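Local coordinates for protein toll-like receptor 13 (Mus musculus, PDB 4Z0C) that recognises bacterial 23S ribosomal RNA through its leucine-rich repeat ectodomain and signals via MYD88 and TRAF6 to activate NF-kappa-B and inflammation, at residues P175-V179 with S197-L201; V216-L222 with V237-L243; L447-L453 with L471-L477. One frame throughout, in Å; residues are numbered along the deposited sequence.

Contact 1 of 3, residues P175-V179 with S197-L201; sequences PRSLV and SALSL
Two short segments from successive turns of a solenoid, P175-V179 and S197-L201, run side by side in parallel, their end-to-end directions 16° apart; strand 199-200 is extended, and A198 (phi/psi -78/6) turns into it. P175 (-56/126) stands opposite A198, its CA 3.3 Å from A198 O in a CA-H...O contact. R176 (-149/173) pairs with L199 at a CA-CA distance of 5.1 Å and makes two backbone hydrogen bonds: R176 N donates to A198 O at 2.8 Å, and R176 O accepts from S200 N at 2.7 Å. Its side chain, with chi1 near 21° and chi2 t, lies on the same face as that of L199, and its guanidinium forms salt bridges with E150 and D172.

This pairing joins leucine-rich repeats 6 and 7 of the ectodomain. Short parallel pairs of this kind, strands 176-177 and 199-200, lie apart from the long main sheet and continue the stacking of one solenoid turn on the next.

S177 (-149/118) bridges to S200 with CA atoms 4.5 Å apart; both side chains occupy the face opposite R176 and L199. L178 N then donates to S200 O at 3.1 Å. The L178 side chain (chi1 m, chi2 p) is buried, its CD1 3.7 Å from CD1 of L199 (t, p) and its CB 3.6 Å from CD2 of L201 (m, t). Helix 145-152 contributes L149, which touches R176, L178 and L199. Beyond L178 the two segments diverge; V179 O accepts a hydrogen bond from N203 ND2.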
ATOM      1  N   PRO A 175      -0.216 -25.815 -57.811  1.00 61.45           N
ATOM      2  CA  PRO A 175       0.171 -26.953 -56.969  1.00 57.09           C
ATOM      3  C   PRO A 175       1.525 -26.781 -56.288  1.00 56.27           C
ATOM      4  O   PRO A 175       2.532 -26.496 -56.940  1.00 56.70           O
ATOM      5  CB  PRO A 175       0.207 -28.123 -57.955  1.00 57.62           C
ATOM      6  CG  PRO A 175      -0.730 -27.723 -59.044  1.00 57.82           C
ATOM      7  CD  PRO A 175      -0.653 -26.229 -59.155  1.00 56.60           C
ATOM      8  N   ARG A 176       1.527 -26.926 -54.965  1.00 57.81           N
ATOM      9  CA  ARG A 176       2.770 -26.924 -54.202  1.00 51.52           C
ATOM     10  C   ARG A 176       2.717 -27.793 -52.941  1.00 38.35           C
ATOM     11  O   ARG A 176       1.672 -28.324 -52.574  1.00 40.86           O
ATOM     12  CB  ARG A 176       3.242 -25.498 -53.885  1.00 48.34           C
ATOM     13  CG  ARG A 176       2.186 -24.417 -53.943  1.00 41.70           C
ATOM     14  CD  ARG A 176       2.840 -23.068 -53.692  1.00 45.56           C
ATOM     15  NE  ARG A 176       2.373 -21.995 -54.568  1.00 45.60           N
ATOM     16  CZ  ARG A 176       3.180 -21.107 -55.142  1.00 47.54           C
ATOM     17  NH1 ARG A 176       4.488 -21.196 -54.970  1.00 45.71           N
ATOM     18  NH2 ARG A 176       2.687 -20.148 -55.912  1.00 53.50           N
ATOM     19  N   SER A 177       3.866 -27.938 -52.292  1.00 40.06           N
ATOM     20  CA  SER A 177       4.016 -28.911 -51.226  1.00 51.04           C
ATOM     21  C   SER A 177       5.018 -28.409 -50.205  1.00 57.64           C
ATOM     22  O   SER A 177       6.175 -28.179 -50.543  1.00 63.23           O
ATOM     23  CB  SER A 177       4.489 -30.248 -51.805  1.00 58.22           C
ATOM     24  OG  SER A 177       4.438 -31.286 -50.843  1.00 61.86           O
ATOM     25  N   LEU A 178       4.559 -28.211 -48.966  1.00 59.49           N
ATOM     26  CA  LEU A 178       5.433 -27.894 -47.831  1.00 55.30           C
ATOM     27  C   LEU A 178       5.432 -29.108 -46.910  1.00 58.68           C
ATOM     28  O   LEU A 178       4.485 -29.305 -46.147  1.00 58.61           O
ATOM     29  CB  LEU A 178       4.935 -26.661 -47.076  1.00 49.01           C
ATOM     30  CG  LEU A 178       5.129 -25.259 -47.666  1.00 50.26           C
ATOM     31  CD1 LEU A 178       4.317 -25.058 -48.917  1.00 56.55           C
ATOM     32  CD2 LEU A 178       4.736 -24.222 -46.646  1.00 54.88           C
ATOM     33  N   VAL A 179       6.463 -29.948 -47.017  1.00 55.03           N
ATOM     34  CA  VAL A 179       6.418 -31.270 -46.387  1.00 53.03           C
ATOM     35  C   VAL A 179       6.874 -31.336 -44.938  1.00 45.39           C
ATOM     36  O   VAL A 179       6.578 -32.310 -44.240  1.00 42.66           O
ATOM     37  CB  VAL A 179       7.195 -32.327 -47.211  1.00 55.39           C
ATOM     38  CG1 VAL A 179       6.738 -32.295 -48.664  1.00 64.27           C
ATOM     39  CG2 VAL A 179       8.698 -32.131 -47.075  1.00 41.59           C
ATOM     40  N   SER A 197      -6.742 -27.330 -51.792  1.00 57.73           N
ATOM     41  CA  SER A 197      -6.443 -28.265 -52.897  1.00 52.58           C
ATOM     42  C   SER A 197      -5.005 -28.207 -53.412  1.00 51.42           C
ATOM     43  O   SER A 197      -4.269 -29.190 -53.347  1.00 58.80           O
ATOM     44  CB  SER A 197      -7.382 -27.997 -54.074  1.00 51.11           C
ATOM     45  OG  SER A 197      -8.701 -28.415 -53.769  1.00 55.49           O
ATOM     46  N   ALA A 198      -4.597 -27.034 -53.880  1.00 44.34           N
ATOM     47  CA  ALA A 198      -3.291 -26.856 -54.505  1.00 38.56           C
ATOM     48  C   ALA A 198      -2.132 -26.754 -53.512  1.00 51.10           C
ATOM     49  O   ALA A 198      -0.985 -26.490 -53.899  1.00 56.55           O
ATOM     50  CB  ALA A 198      -3.318 -25.633 -55.400  1.00 42.40           C
ATOM     51  N   LEU A 199      -2.426 -26.950 -52.232  1.00 48.51           N
ATOM     52  CA  LEU A 199      -1.402 -26.848 -51.202  1.00 40.26           C
ATOM     53  C   LEU A 199      -1.272 -28.162 -50.438  1.00 39.05           C
ATOM     54  O   LEU A 199      -2.131 -28.515 -49.657  1.00 42.38           O
ATOM     55  CB  LEU A 199      -1.719 -25.692 -50.251  1.00 33.09           C
ATOM     56  CG  LEU A 199      -0.677 -25.489 -49.151  1.00 41.65           C
ATOM     57  CD1 LEU A 199       0.682 -25.194 -49.768  1.00 46.95           C
ATOM     58  CD2 LEU A 199      -1.092 -24.380 -48.182  1.00 42.43           C
ATOM     59  N   SER A 200      -0.221 -28.923 -50.698  1.00 46.50           N
ATOM     60  CA  SER A 200      -0.071 -30.199 -50.007  1.00 52.99           C
ATOM     61  C   SER A 200       0.729 -30.066 -48.720  1.00 50.45           C
ATOM     62  O   SER A 200       1.913 -29.722 -48.744  1.00 45.61           O
ATOM     63  CB  SER A 200       0.574 -31.233 -50.919  1.00 64.87           C
ATOM     64  OG  SER A 200      -0.409 -31.891 -51.698  1.00 77.19           O
ATOM     65  N   LEU A 201       0.077 -30.359 -47.599  1.00 46.00           N
ATOM     66  CA  LEU A 201       0.708 -30.255 -46.288  1.00 41.57           C
ATOM     67  C   LEU A 201       0.606 -31.581 -45.559  1.00 44.08           C
ATOM     68  O   LEU A 201      -0.148 -31.705 -44.590  1.00 42.49           O
ATOM     69  CB  LEU A 201       0.039 -29.148 -45.479  1.00 36.07           C
ATOM     70  CG  LEU A 201       0.065 -27.809 -46.213  1.00 32.99           C
ATOM     71  CD1 LEU A 201      -0.672 -26.756 -45.442  1.00 32.21           C
ATOM     72  CD2 LEU A 201       1.501 -27.403 -46.417  1.00 36.70           C
TER

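Contact 2 of 3, residues V216-L222 with V237-L243; sequences VIQNVYL and VIKLENL
A single beta bridge, I217 with I238 (CA-CA 4.7 Å), is all the sheet-like pairing between the two segments; beyond it a side-chain amide takes over from the backbone. The segments belong to leucine-rich repeats 8 and 9 of the solenoid and follow its inner-sheet strands 206-208 and 230-232. I217 N donates to V237 O at 2.9 Å and K239 N to I217 O at 3.0 Å, with V216 opposite V237 and Q218 opposite K239. V216 CA also lies 3.4 Å from V237 O.

After K239 the second segment turns into a 3-10 segment, 240-242, while N219 (-80/88) centres an inverse gamma turn just before V220. V220 (chi1 t) points toward the other segment: its CG2 is 4.0 Å from I238 CD1 and its CG1 3.7 Å from L243 CD1, which also lies 4.1 Å from L222 CD1. Q218 CG packs 3.7 Å from K239 CD. N242, chi1 m and chi2 near 0°, donates from ND2 to Q218 O at 2.8 Å.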
ATOM      1  N   VAL A 216     -19.088 -15.111 -44.694  1.00 68.59           N
ATOM      2  CA  VAL A 216     -19.179 -16.537 -44.390  1.00 68.24           C
ATOM      3  C   VAL A 216     -18.393 -17.401 -45.393  1.00 68.55           C
ATOM      4  O   VAL A 216     -18.491 -17.218 -46.606  1.00 65.68           O
ATOM      5  CB  VAL A 216     -20.649 -17.006 -44.296  1.00 62.03           C
ATOM      6  CG1 VAL A 216     -21.412 -16.618 -45.547  1.00 64.76           C
ATOM      7  CG2 VAL A 216     -20.723 -18.509 -44.039  1.00 57.39           C
ATOM      8  N   ILE A 217     -17.602 -18.328 -44.859  1.00 66.81           N
ATOM      9  CA  ILE A 217     -16.771 -19.211 -45.663  1.00 59.29           C
ATOM     10  C   ILE A 217     -17.505 -20.503 -45.972  1.00 59.16           C
ATOM     11  O   ILE A 217     -17.893 -21.235 -45.058  1.00 55.85           O
ATOM     12  CB  ILE A 217     -15.460 -19.569 -44.929  1.00 47.81           C
ATOM     13  CG1 ILE A 217     -14.587 -18.324 -44.749  1.00 47.18           C
ATOM     14  CG2 ILE A 217     -14.707 -20.624 -45.703  1.00 45.70           C
ATOM     15  CD1 ILE A 217     -13.312 -18.562 -43.926  1.00 40.99           C
ATOM     16  N   GLN A 218     -17.682 -20.773 -47.265  1.00 66.70           N
ATOM     17  CA  GLN A 218     -18.385 -21.960 -47.760  1.00 67.87           C
ATOM     18  C   GLN A 218     -17.444 -22.895 -48.504  1.00 67.52           C
ATOM     19  O   GLN A 218     -17.629 -24.112 -48.532  1.00 72.82           O
ATOM     20  CB  GLN A 218     -19.485 -21.535 -48.726  1.00 61.28           C
ATOM     21  CG  GLN A 218     -20.786 -21.163 -48.084  1.00 68.32           C
ATOM     22  CD  GLN A 218     -21.671 -20.368 -49.024  1.00 77.14           C
ATOM     23  OE1 GLN A 218     -21.433 -19.181 -49.262  1.00 78.47           O
ATOM     24  NE2 GLN A 218     -22.677 -21.031 -49.597  1.00 72.91           N
ATOM     25  N   ASN A 219     -16.441 -22.292 -49.124  1.00 60.72           N
ATOM     26  CA  ASN A 219     -15.468 -22.987 -49.948  1.00 53.83           C
ATOM     27  C   ASN A 219     -14.395 -23.660 -49.088  1.00 57.86           C
ATOM     28  O   ASN A 219     -13.350 -23.070 -48.829  1.00 60.21           O
ATOM     29  CB  ASN A 219     -14.820 -21.953 -50.864  1.00 57.43           C
ATOM     30  CG  ASN A 219     -14.595 -22.458 -52.260  1.00 66.68           C
ATOM     31  OD1 ASN A 219     -14.543 -23.665 -52.504  1.00 72.65           O
ATOM     32  ND2 ASN A 219     -14.455 -21.530 -53.197  1.00 69.85           N
ATOM     33  N   VAL A 220     -14.637 -24.893 -48.654  1.00 52.00           N
ATOM     34  CA  VAL A 220     -13.729 -25.552 -47.719  1.00 43.25           C
ATOM     35  C   VAL A 220     -13.234 -26.886 -48.250  1.00 43.89           C
ATOM     36  O   VAL A 220     -14.028 -27.731 -48.653  1.00 52.97           O
ATOM     37  CB  VAL A 220     -14.421 -25.840 -46.379  1.00 56.56           C
ATOM     38  CG1 VAL A 220     -13.425 -26.453 -45.405  1.00 59.79           C
ATOM     39  CG2 VAL A 220     -15.030 -24.571 -45.797  1.00 60.41           C
ATOM     40  N   TYR A 221     -11.924 -27.092 -48.247  1.00 42.98           N
ATOM     41  CA  TYR A 221     -11.383 -28.356 -48.716  1.00 45.16           C
ATOM     42  C   TYR A 221     -10.117 -28.724 -47.971  1.00 43.97           C
ATOM     43  O   TYR A 221      -9.077 -28.082 -48.147  1.00 35.21           O
ATOM     44  CB  TYR A 221     -11.092 -28.297 -50.221  1.00 46.77           C
ATOM     45  CG  TYR A 221     -10.696 -29.633 -50.816  1.00 52.41           C
ATOM     46  CD1 TYR A 221     -11.666 -30.545 -51.235  1.00 51.31           C
ATOM     47  CD2 TYR A 221      -9.354 -29.986 -50.963  1.00 56.88           C
ATOM     48  CE1 TYR A 221     -11.313 -31.771 -51.781  1.00 49.32           C
ATOM     49  CE2 TYR A 221      -8.990 -31.213 -51.514  1.00 53.62           C
ATOM     50  CZ  TYR A 221      -9.978 -32.100 -51.922  1.00 51.33           C
ATOM     51  OH  TYR A 221      -9.629 -33.318 -52.465  1.00 50.21           O
ATOM     52  N   LEU A 222     -10.194 -29.802 -47.194  1.00 49.57           N
ATOM     53  CA  LEU A 222      -9.120 -30.149 -46.267  1.00 50.35           C
ATOM     54  C   LEU A 222      -8.564 -31.575 -46.435  1.00 54.77           C
ATOM     55  O   LEU A 222      -7.763 -32.019 -45.608  1.00 50.54           O
ATOM     56  CB  LEU A 222      -9.594 -29.944 -44.819  1.00 47.00           C
ATOM     57  CG  LEU A 222     -10.147 -28.572 -44.391  1.00 44.76           C
ATOM     58  CD1 LEU A 222     -10.617 -28.634 -42.949  1.00 40.78           C
ATOM     59  CD2 LEU A 222      -9.135 -27.443 -44.580  1.00 39.54           C
ATOM     60  N   VAL A 237     -16.647 -17.333 -39.165  1.00 40.66           N
ATOM     61  CA  VAL A 237     -17.979 -17.650 -39.644  1.00 45.59           C
ATOM     62  C   VAL A 237     -17.880 -18.643 -40.798  1.00 42.61           C
ATOM     63  O   VAL A 237     -17.559 -18.275 -41.925  1.00 46.90           O
ATOM     64  CB  VAL A 237     -18.735 -16.395 -40.100  1.00 53.60           C
ATOM     65  CG1 VAL A 237     -20.245 -16.614 -39.942  1.00 54.66           C
ATOM     66  CG2 VAL A 237     -18.311 -15.207 -39.269  1.00 46.96           C
ATOM     67  N   ILE A 238     -18.182 -19.902 -40.511  1.00 38.56           N
ATOM     68  CA  ILE A 238     -18.022 -20.959 -41.492  1.00 43.35           C
ATOM     69  C   ILE A 238     -19.292 -21.802 -41.614  1.00 51.12           C
ATOM     70  O   ILE A 238     -19.869 -22.225 -40.616  1.00 56.48           O
ATOM     71  CB  ILE A 238     -16.835 -21.862 -41.115  1.00 46.85           C
ATOM     72  CG1 ILE A 238     -16.660 -22.980 -42.131  1.00 40.62           C
ATOM     73  CG2 ILE A 238     -17.013 -22.445 -39.715  1.00 49.69           C
ATOM     74  CD1 ILE A 238     -15.423 -23.787 -41.883  1.00 41.77           C
ATOM     75  N   LYS A 239     -19.752 -22.007 -42.840  1.00 52.29           N
ATOM     76  CA  LYS A 239     -20.901 -22.875 -43.069  1.00 56.23           C
ATOM     77  C   LYS A 239     -20.487 -24.314 -42.754  1.00 52.75           C
ATOM     78  O   LYS A 239     -19.884 -24.984 -43.589  1.00 49.79           O
ATOM     79  CB  LYS A 239     -21.384 -22.746 -44.519  1.00 62.25           C
ATOM     80  CG  LYS A 239     -22.579 -23.621 -44.873  1.00 68.50           C
ATOM     81  CD  LYS A 239     -23.139 -23.288 -46.253  1.00 72.80           C
ATOM     82  CE  LYS A 239     -24.062 -24.393 -46.768  1.00 71.32           C
ATOM     83  NZ  LYS A 239     -24.535 -24.122 -48.154  1.00 67.65           N
ATOM     84  N   LEU A 240     -20.817 -24.787 -41.557  1.00 53.90           N
ATOM     85  CA  LEU A 240     -20.315 -26.077 -41.077  1.00 53.59           C
ATOM     86  C   LEU A 240     -20.741 -27.313 -41.888  1.00 61.99           C
ATOM     87  O   LEU A 240     -20.096 -28.361 -41.792  1.00 62.76           O
ATOM     88  CB  LEU A 240     -20.648 -26.276 -39.594  1.00 55.53           C
ATOM     89  CG  LEU A 240     -19.646 -25.613 -38.635  1.00 63.29           C
ATOM     90  CD1 LEU A 240     -20.182 -24.301 -38.063  1.00 66.28           C
ATOM     91  CD2 LEU A 240     -19.214 -26.558 -37.530  1.00 64.45           C
ATOM     92  N   GLU A 241     -21.806 -27.200 -42.684  1.00 66.24           N
ATOM     93  CA  GLU A 241     -22.217 -28.292 -43.572  1.00 64.98           C
ATOM     94  C   GLU A 241     -21.136 -28.622 -44.609  1.00 69.18           C
ATOM     95  O   GLU A 241     -20.990 -29.775 -45.024  1.00 70.45           O
ATOM     96  CB  GLU A 241     -23.519 -27.949 -44.290  1.00 67.42           C
ATOM     97  CG  GLU A 241     -24.743 -27.931 -43.392  1.00 78.05           C
ATOM     98  CD  GLU A 241     -24.961 -26.585 -42.730  1.00 90.53           C
ATOM     99  OE1 GLU A 241     -24.261 -25.624 -43.110  1.00 96.08           O
ATOM    100  OE2 GLU A 241     -25.836 -26.483 -41.838  1.00 92.01           O
ATOM    101  N   ASN A 242     -20.374 -27.608 -45.014  1.00 66.77           N
ATOM    102  CA  ASN A 242     -19.338 -27.769 -46.028  1.00 59.10           C
ATOM    103  C   ASN A 242     -18.028 -28.272 -45.460  1.00 64.60           C
ATOM    104  O   ASN A 242     -17.020 -28.368 -46.156  1.00 69.65           O
ATOM    105  CB  ASN A 242     -19.133 -26.462 -46.782  1.00 58.84           C
ATOM    106  CG  ASN A 242     -20.351 -26.070 -47.583  1.00 65.91           C
ATOM    107  OD1 ASN A 242     -21.354 -26.779 -47.579  1.00 68.43           O
ATOM    108  ND2 ASN A 242     -20.279 -24.933 -48.260  1.00 70.46           N
ATOM    109  N   LEU A 243     -18.049 -28.592 -44.175  1.00 69.75           N
ATOM    110  CA  LEU A 243     -16.942 -29.281 -43.547  1.00 59.82           C
ATOM    111  C   LEU A 243     -17.271 -30.744 -43.763  1.00 50.31           C
ATOM    112  O   LEU A 243     -18.434 -31.128 -43.806  1.00 56.78           O
ATOM    113  CB  LEU A 243     -16.896 -28.950 -42.056  1.00 56.23           C
ATOM    114  CG  LEU A 243     -15.616 -28.515 -41.333  1.00 58.80           C
ATOM    115  CD1 LEU A 243     -14.594 -27.833 -42.231  1.00 54.08           C
ATOM    116  CD2 LEU A 243     -16.007 -27.592 -40.188  1.00 60.66           C
TER

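Contact 3 of 3, residues L447-L453 with L471-L477; sequences LKKLQSL and LTNLRSL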
ATOM      1  N   LEU A 447      -4.837 -29.954   6.514  1.00 36.15           N
ATOM      2  CA  LEU A 447      -4.070 -29.959   5.271  1.00 35.43           C
ATOM      3  C   LEU A 447      -2.641 -30.476   5.433  1.00 36.13           C
ATOM      4  O   LEU A 447      -1.666 -29.754   5.171  1.00 30.32           O
ATOM      5  CB  LEU A 447      -4.090 -28.563   4.654  1.00 31.22           C
ATOM      6  CG  LEU A 447      -5.517 -28.022   4.518  1.00 26.42           C
ATOM      7  CD1 LEU A 447      -5.542 -26.650   3.856  1.00 20.85           C
ATOM      8  CD2 LEU A 447      -6.375 -29.013   3.739  1.00 25.83           C
ATOM      9  N   LYS A 448      -2.539 -31.746   5.822  1.00 40.16           N
ATOM     10  CA  LYS A 448      -1.271 -32.392   6.179  1.00 42.28           C
ATOM     11  C   LYS A 448      -0.241 -32.405   5.066  1.00 42.68           C
ATOM     12  O   LYS A 448       0.954 -32.499   5.328  1.00 44.80           O
ATOM     13  CB  LYS A 448      -1.513 -33.845   6.619  1.00 45.71           C
ATOM     14  CG  LYS A 448      -1.918 -34.051   8.083  1.00 54.64           C
ATOM     15  CD  LYS A 448      -2.135 -32.739   8.819  1.00 57.09           C
ATOM     16  CE  LYS A 448      -2.296 -32.951  10.312  1.00 59.69           C
ATOM     17  NZ  LYS A 448      -3.238 -34.042  10.632  1.00 61.86           N
ATOM     18  N   LYS A 449      -0.703 -32.320   3.826  1.00 37.93           N
ATOM     19  CA  LYS A 449       0.181 -32.432   2.678  1.00 31.62           C
ATOM     20  C   LYS A 449       0.394 -31.109   1.943  1.00 32.88           C
ATOM     21  O   LYS A 449       1.010 -31.074   0.878  1.00 39.44           O
ATOM     22  CB  LYS A 449      -0.347 -33.503   1.724  1.00 35.43           C
ATOM     23  CG  LYS A 449      -0.197 -34.912   2.287  1.00 37.80           C
ATOM     24  CD  LYS A 449      -0.829 -35.957   1.397  1.00 34.73           C
ATOM     25  CE  LYS A 449       0.070 -36.295   0.231  1.00 36.23           C
ATOM     26  NZ  LYS A 449      -0.436 -37.456  -0.543  1.00 43.63           N
ATOM     27  N   LEU A 450      -0.131 -30.025   2.503  1.00 30.23           N
ATOM     28  CA  LEU A 450      -0.035 -28.719   1.855  1.00 32.45           C
ATOM     29  C   LEU A 450       1.427 -28.315   1.648  1.00 32.60           C
ATOM     30  O   LEU A 450       2.250 -28.426   2.551  1.00 29.71           O
ATOM     31  CB  LEU A 450      -0.788 -27.638   2.647  1.00 29.88           C
ATOM     32  CG  LEU A 450      -1.076 -26.406   1.786  1.00 19.99           C
ATOM     33  CD1 LEU A 450      -2.069 -26.786   0.695  1.00 22.15           C
ATOM     34  CD2 LEU A 450      -1.610 -25.276   2.641  1.00 21.34           C
ATOM     35  N   GLN A 451       1.726 -27.842   0.444  1.00 33.41           N
ATOM     36  CA  GLN A 451       3.086 -27.531   0.028  1.00 31.49           C
ATOM     37  C   GLN A 451       3.241 -26.023  -0.100  1.00 25.94           C
ATOM     38  O   GLN A 451       4.251 -25.437   0.294  1.00 28.45           O
ATOM     39  CB  GLN A 451       3.360 -28.216  -1.329  1.00 26.88           C
ATOM     40  CG  GLN A 451       4.682 -28.957  -1.397  1.00 50.04           C
ATOM     41  CD  GLN A 451       4.532 -30.459  -1.557  1.00 61.49           C
ATOM     42  OE1 GLN A 451       3.912 -30.939  -2.506  1.00 62.09           O
ATOM     43  NE2 GLN A 451       5.086 -31.208  -0.608  1.00 65.23           N
ATOM     44  N   SER A 452       2.197 -25.404  -0.631  1.00 19.51           N
ATOM     45  CA  SER A 452       2.189 -23.996  -0.975  1.00 22.23           C
ATOM     46  C   SER A 452       0.883 -23.360  -0.490  1.00 26.67           C
ATOM     47  O   SER A 452      -0.206 -23.874  -0.746  1.00 31.22           O
ATOM     48  CB  SER A 452       2.325 -23.855  -2.495  1.00 23.31           C
ATOM     49  OG  SER A 452       2.210 -22.505  -2.914  1.00 31.74           O
ATOM     50  N   LEU A 453       0.995 -22.267   0.250  1.00 27.25           N
ATOM     51  CA  LEU A 453      -0.166 -21.521   0.727  1.00 16.45           C
ATOM     52  C   LEU A 453      -0.035 -20.046   0.379  1.00 22.98           C
ATOM     53  O   LEU A 453       0.935 -19.382   0.775  1.00 25.48           O
ATOM     54  CB  LEU A 453      -0.335 -21.683   2.250  1.00 21.93           C
ATOM     55  CG  LEU A 453      -1.378 -20.788   2.958  1.00 27.81           C
ATOM     56  CD1 LEU A 453      -2.761 -20.943   2.334  1.00 22.34           C
ATOM     57  CD2 LEU A 453      -1.473 -21.082   4.468  1.00 23.14           C
ATOM     58  N   LEU A 471       0.587 -27.797   9.361  1.00 38.13           N
ATOM     59  CA  LEU A 471       1.189 -27.576   8.054  1.00 34.82           C
ATOM     60  C   LEU A 471       2.647 -28.028   8.061  1.00 43.35           C
ATOM     61  O   LEU A 471       3.549 -27.284   7.685  1.00 44.72           O
ATOM     62  CB  LEU A 471       1.069 -26.114   7.644  1.00 32.33           C
ATOM     63  CG  LEU A 471      -0.372 -25.676   7.394  1.00 31.51           C
ATOM     64  CD1 LEU A 471      -0.467 -24.203   7.016  1.00 29.18           C
ATOM     65  CD2 LEU A 471      -1.026 -26.550   6.321  1.00 25.16           C
ATOM     66  N   THR A 472       2.850 -29.273   8.475  1.00 49.63           N
ATOM     67  CA  THR A 472       4.172 -29.857   8.653  1.00 52.52           C
ATOM     68  C   THR A 472       5.007 -29.897   7.372  1.00 47.11           C
ATOM     69  O   THR A 472       6.226 -29.715   7.411  1.00 47.30           O
ATOM     70  CB  THR A 472       4.042 -31.284   9.222  1.00 60.61           C
ATOM     71  OG1 THR A 472       3.380 -31.231  10.493  1.00 67.08           O
ATOM     72  CG2 THR A 472       5.412 -31.959   9.357  1.00 63.23           C
ATOM     73  N   ASN A 473       4.333 -30.085   6.243  1.00 35.93           N
ATOM     74  CA  ASN A 473       4.986 -30.151   4.942  1.00 34.83           C
ATOM     75  C   ASN A 473       4.967 -28.865   4.132  1.00 36.54           C
ATOM     76  O   ASN A 473       5.262 -28.885   2.934  1.00 37.27           O
ATOM     77  CB  ASN A 473       4.419 -31.298   4.100  1.00 39.75           C
ATOM     78  CG  ASN A 473       4.792 -32.656   4.653  1.00 48.43           C
ATOM     79  OD1 ASN A 473       5.973 -33.004   4.735  1.00 50.86           O
ATOM     80  ND2 ASN A 473       3.790 -33.431   5.036  1.00 51.33           N
ATOM     81  N   LEU A 474       4.566 -27.758   4.748  1.00 35.89           N
ATOM     82  CA  LEU A 474       4.486 -26.519   3.989  1.00 29.86           C
ATOM     83  C   LEU A 474       5.886 -26.084   3.575  1.00 30.76           C
ATOM     84  O   LEU A 474       6.815 -26.040   4.399  1.00 33.23           O
ATOM     85  CB  LEU A 474       3.768 -25.410   4.752  1.00 27.85           C
ATOM     86  CG  LEU A 474       3.258 -24.326   3.797  1.00 25.70           C
ATOM     87  CD1 LEU A 474       2.092 -24.855   2.961  1.00 25.16           C
ATOM     88  CD2 LEU A 474       2.859 -23.078   4.556  1.00 23.29           C
ATOM     89  N   ARG A 475       6.028 -25.769   2.291  1.00 23.11           N
ATOM     90  CA  ARG A 475       7.317 -25.394   1.740  1.00 28.85           C
ATOM     91  C   ARG A 475       7.329 -23.905   1.432  1.00 29.77           C
ATOM     92  O   ARG A 475       8.369 -23.236   1.527  1.00 24.67           O
ATOM     93  CB  ARG A 475       7.607 -26.217   0.482  1.00 28.49           C
ATOM     94  CG  ARG A 475       7.706 -27.711   0.760  1.00 43.16           C
ATOM     95  CD  ARG A 475       8.883 -27.995   1.694  1.00 60.51           C
ATOM     96  NE  ARG A 475       9.089 -29.422   1.945  1.00 73.14           N
ATOM     97  CZ  ARG A 475      10.087 -29.917   2.676  1.00 75.55           C
ATOM     98  NH1 ARG A 475      10.975 -29.103   3.235  1.00 75.70           N
ATOM     99  NH2 ARG A 475      10.194 -31.227   2.853  1.00 76.50           N
ATOM    100  N   SER A 476       6.169 -23.383   1.067  1.00 23.60           N
ATOM    101  CA  SER A 476       6.092 -21.994   0.666  1.00 26.89           C
ATOM    102  C   SER A 476       4.896 -21.263   1.330  1.00 28.48           C
ATOM    103  O   SER A 476       3.778 -21.766   1.371  1.00 20.09           O
ATOM    104  CB  SER A 476       6.013 -21.917  -0.856  1.00 24.68           C
ATOM    105  OG  SER A 476       6.020 -20.569  -1.289  1.00 31.70           O
ATOM    106  N   LEU A 477       5.144 -20.085   1.888  1.00 32.66           N
ATOM    107  CA  LEU A 477       4.070 -19.325   2.526  1.00 30.47           C
ATOM    108  C   LEU A 477       4.132 -17.877   2.068  1.00 26.49           C
ATOM    109  O   LEU A 477       5.110 -17.171   2.341  1.00 29.50           O
ATOM    110  CB  LEU A 477       4.166 -19.426   4.056  1.00 22.55           C
ATOM    111  CG  LEU A 477       3.199 -18.639   4.952  1.00 25.55           C
ATOM    112  CD1 LEU A 477       1.691 -18.932   4.722  1.00  9.39           C
ATOM    113  CD2 LEU A 477       3.562 -18.892   6.413  1.00 29.15           C
TER
HETATM  114  O   HOH W   1       1.499 -29.221   5.241  1.00 33.42           O
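Repeating leucine rotamers show how a solenoid can stack one turn on the next. Each segment begins with a type I turn, L447-L450 and L471-L474, and leads into a strand; S452 pairs with S476 and L453 with L477 in parallel. Equivalent leucines share their wells: L447 and L471 are m,t, whereas L450, L474, L453 and L477 are t,p. Like side chains therefore meet like in the buried interior where successive leucine-rich repeat turns stack. L447 CB is 4.0 Å from L471 CD2, L450 CG is 3.7 Å from L474 CD1, and L453 CD2 is 3.8 Å from L477 CD1. L429 of the preceding strand touches L447, L450 and L453, while L501 of the following one touches L477, so the stack continues in both directions.

S452 and S476, both t, point to the face opposite L453 and L477. Q451 is off-well (chi1 -133°, chi2 115°) and R475 is m,m; their aliphatic parts pack, CG to CG at 3.9 Å, and R475 NH1 makes a weak hydrogen bond to K497 O. N473 (chi1 m, chi2 -62°) donates from ND2 to K448 O at 3.0 Å. Water 1 accepts from N473 N at 3.1 Å and can donate to L447 O at 3.2 Å and to L450 O at 2.9 Å. Q451 O receives both R475 N at 2.7 Å and S476 N at 2.9 Å. The chemistry implies that leucines form the apolar interior typical of this fold, while here N473 and water 1 link the turns where no strand pairing does.

Overall arrangement
All three contacts join consecutive leucine-rich repeats of one ring-shaped ectodomain, in series along the chain: 6 to 7, 8 to 9, then 18 to 19. Contacts 1 and 2 are neighbours, their centres about 19 Å apart, and touch where S197 OG lies 3.3 Å from Y221 CD2; strand 220-221 pairs with strand 194-195. Contact 3, its centre about 55 Å from that of contact 1 and about 52 Å from that of contact 2, ends in strands 452-454 and 476-478, neighbours in the long, almost wholly parallel sheet. The same repeat-to-repeat stacking builds the ring, with contact 3 near the bound RNA (nearest atoms about 7 Å) and contacts 1 and 2 farther away.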